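Local coordinates for DNA-binding protein Sso10a-2 (Sulfolobus solfataricus, PDB 4HW0) that binds DNA, probably through its winged-helix domain, and is thought to help compact and organise the chromatin of this archaeon, at residues D16-N20 against V30-I36. Residues are numbered along the deposited sequence; the frame is centred on the assembly and turned at random.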
loop_
_atom_site.group_PDB
_atom_site.type_symbol
_atom_site.label_atom_id
_atom_site.label_comp_id
_atom_site.label_asym_id
_atom_site.label_seq_id
_atom_site.Cartn_x
_atom_site.Cartn_y
_atom_site.Cartn_z
ATOM N N ASP A 16 10.291 4.730 14.369
ATOM C CA ASP A 16 10.100 5.513 15.609
ATOM C C ASP A 16 11.282 5.433 16.574
ATOM O O ASP A 16 11.633 6.384 17.198
ATOM C CB ASP A 16 8.800 5.113 16.286
ATOM C CG ASP A 16 7.561 5.667 15.542
ATOM O OD1 ASP A 16 7.678 6.769 14.960
ATOM O OD2 ASP A 16 6.510 4.996 15.527
ATOM N N ILE A 17 11.972 4.301 16.595
ATOM C CA ILE A 17 13.255 4.272 17.292
ATOM C C ILE A 17 14.338 5.134 16.643
ATOM O O ILE A 17 15.026 5.937 17.299
ATOM C CB ILE A 17 13.754 2.824 17.417
ATOM C CG1 ILE A 17 12.790 2.042 18.281
ATOM C CG2 ILE A 17 15.144 2.765 18.017
ATOM C CD1 ILE A 17 12.933 0.548 18.284
ATOM N N LEU A 18 14.579 4.886 15.378
ATOM C CA LEU A 18 15.643 5.534 14.684
ATOM C C LEU A 18 15.568 7.047 14.680
ATOM O O LEU A 18 16.607 7.733 14.728
ATOM C CB LEU A 18 15.707 5.061 13.243
ATOM C CG LEU A 18 16.197 3.601 13.135
ATOM C CD1 LEU A 18 15.864 3.092 11.771
ATOM C CD2 LEU A 18 17.659 3.430 13.467
ATOM N N ARG A 19 14.362 7.563 14.567
ATOM C CA ARG A 19 14.229 9.015 14.462
ATOM C C ARG A 19 14.461 9.619 15.810
ATOM O O ARG A 19 14.562 10.827 15.922
ATOM C CB ARG A 19 12.878 9.378 13.842
ATOM C CG ARG A 19 11.707 9.154 14.758
ATOM C CD ARG A 19 10.348 9.422 14.089
ATOM N NE ARG A 19 9.283 9.150 15.056
ATOM C CZ ARG A 19 9.020 9.951 16.093
ATOM N NH1 ARG A 19 9.721 11.079 16.293
ATOM N NH2 ARG A 19 8.055 9.634 16.956
ATOM N N ASN A 20 14.545 8.796 16.854
ATOM C CA ASN A 20 14.905 9.301 18.204
ATOM C C ASN A 20 16.351 9.023 18.626
ATOM O O ASN A 20 16.734 9.316 19.765
ATOM C CB ASN A 20 13.919 8.706 19.192
ATOM C CG ASN A 20 12.575 9.400 19.114
ATOM O OD1 ASN A 20 12.472 10.547 19.527
ATOM N ND2 ASN A 20 11.536 8.707 18.607
ATOM N N VAL A 30 14.703 5.910 23.816
ATOM C CA VAL A 30 14.057 4.952 22.978
ATOM C C VAL A 30 12.652 4.591 23.462
ATOM O O VAL A 30 11.726 4.611 22.682
ATOM C CB VAL A 30 14.891 3.660 22.826
ATOM C CG1 VAL A 30 14.051 2.618 22.117
ATOM C CG2 VAL A 30 16.157 4.000 22.099
ATOM N N ILE A 31 12.474 4.276 24.731
ATOM C CA ILE A 31 11.160 3.884 25.263
ATOM C C ILE A 31 10.132 5.026 25.100
ATOM O O ILE A 31 9.022 4.833 24.601
ATOM C CB ILE A 31 11.271 3.475 26.760
ATOM C CG1 ILE A 31 11.882 2.072 26.871
ATOM C CG2 ILE A 31 9.958 3.506 27.484
ATOM C CD1 ILE A 31 12.342 1.733 28.279
ATOM N N TYR A 32 10.516 6.228 25.523
ATOM C CA TYR A 32 9.610 7.311 25.538
ATOM C C TYR A 32 9.478 7.911 24.173
ATOM O O TYR A 32 8.356 8.270 23.785
ATOM C CB TYR A 32 9.954 8.308 26.664
ATOM C CG TYR A 32 9.733 7.661 27.985
ATOM C CD1 TYR A 32 8.457 7.570 28.518
ATOM C CD2 TYR A 32 10.778 7.087 28.690
ATOM C CE1 TYR A 32 8.242 6.976 29.755
ATOM C CE2 TYR A 32 10.575 6.484 29.912
ATOM C CZ TYR A 32 9.316 6.391 30.418
ATOM O OH TYR A 32 9.058 5.825 31.653
ATOM N N GLY A 33 10.587 7.994 23.412
ATOM C CA GLY A 33 10.487 8.563 22.093
ATOM C C GLY A 33 9.724 7.705 21.098
ATOM O O GLY A 33 8.910 8.199 20.281
ATOM N N ALA A 34 9.956 6.400 21.165
ATOM C CA ALA A 34 9.216 5.538 20.302
ATOM C C ALA A 34 7.904 5.016 20.859
ATOM O O ALA A 34 7.096 4.438 20.109
ATOM C CB ALA A 34 10.090 4.405 19.786
ATOM N N GLY A 35 7.613 5.295 22.135
ATOM C CA GLY A 35 6.358 4.873 22.719
ATOM C C GLY A 35 6.219 3.359 22.749
ATOM O O GLY A 35 5.187 2.836 22.400
ATOM N N ILE A 36 7.259 2.695 23.219
ATOM C CA ILE A 36 7.295 1.241 23.375
ATOM C C ILE A 36 7.881 0.838 24.720
ATOM O O ILE A 36 8.720 1.572 25.273
ATOM C CB ILE A 36 8.174 0.570 22.276
ATOM C CG1 ILE A 36 9.629 1.040 22.325
ATOM C CG2 ILE A 36 7.580 0.796 20.910
ATOM C CD1 ILE A 36 10.488 0.555 21.177
HETATM O O HOH W 1 6.492 7.315 18.364
#
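The methyl of Ala34 is the small knob of this contact: its CB presses against the backbone of helix 10-18, 3.6 Å from Asp16 C, in the hollow bounded by the CB of Asp16 and the CG1 of Ile17. Next to it Ile17 leans against two larger bumps, its CG1 4.1 Å from Val30 CG1 and its CD1 3.8 Å from Ile36 CD1. The Ile17 and Ile36 side chains cross at about a right angle, and Ile17 also reaches Tyr44, Leu45 and Leu48. Helices 10-18 and 27-34 are thus joined within the three-helix bundle of the winged helix-turn-helix domain, where helix 38-50 closes the apolar side. At the polar end Asn20 CG, beside its backbone N (chi1 -76°), swings the amide over Gly33, 3.7 Å from the bare CA; a CB there would collide with it. Asn20 ND2 turns back to Asp16 O in a 2.7 Å hydrogen bond, nearly in its own amide plane. With an alanine at Asn20, Asp16 O would probably lose this donor and a gap open over Gly33. The same ND2 sits over the guanidinium face of Arg19, whose NE donates a nearly straight, in-plane 2.9 Å hydrogen bond, part of a salt bridge, to the anti lone pair of Asp16 OD1, while Asp16 OD2 pairs with Arg8. A water donates to Gly33 O and, weakly, accepts from Arg19 NH2.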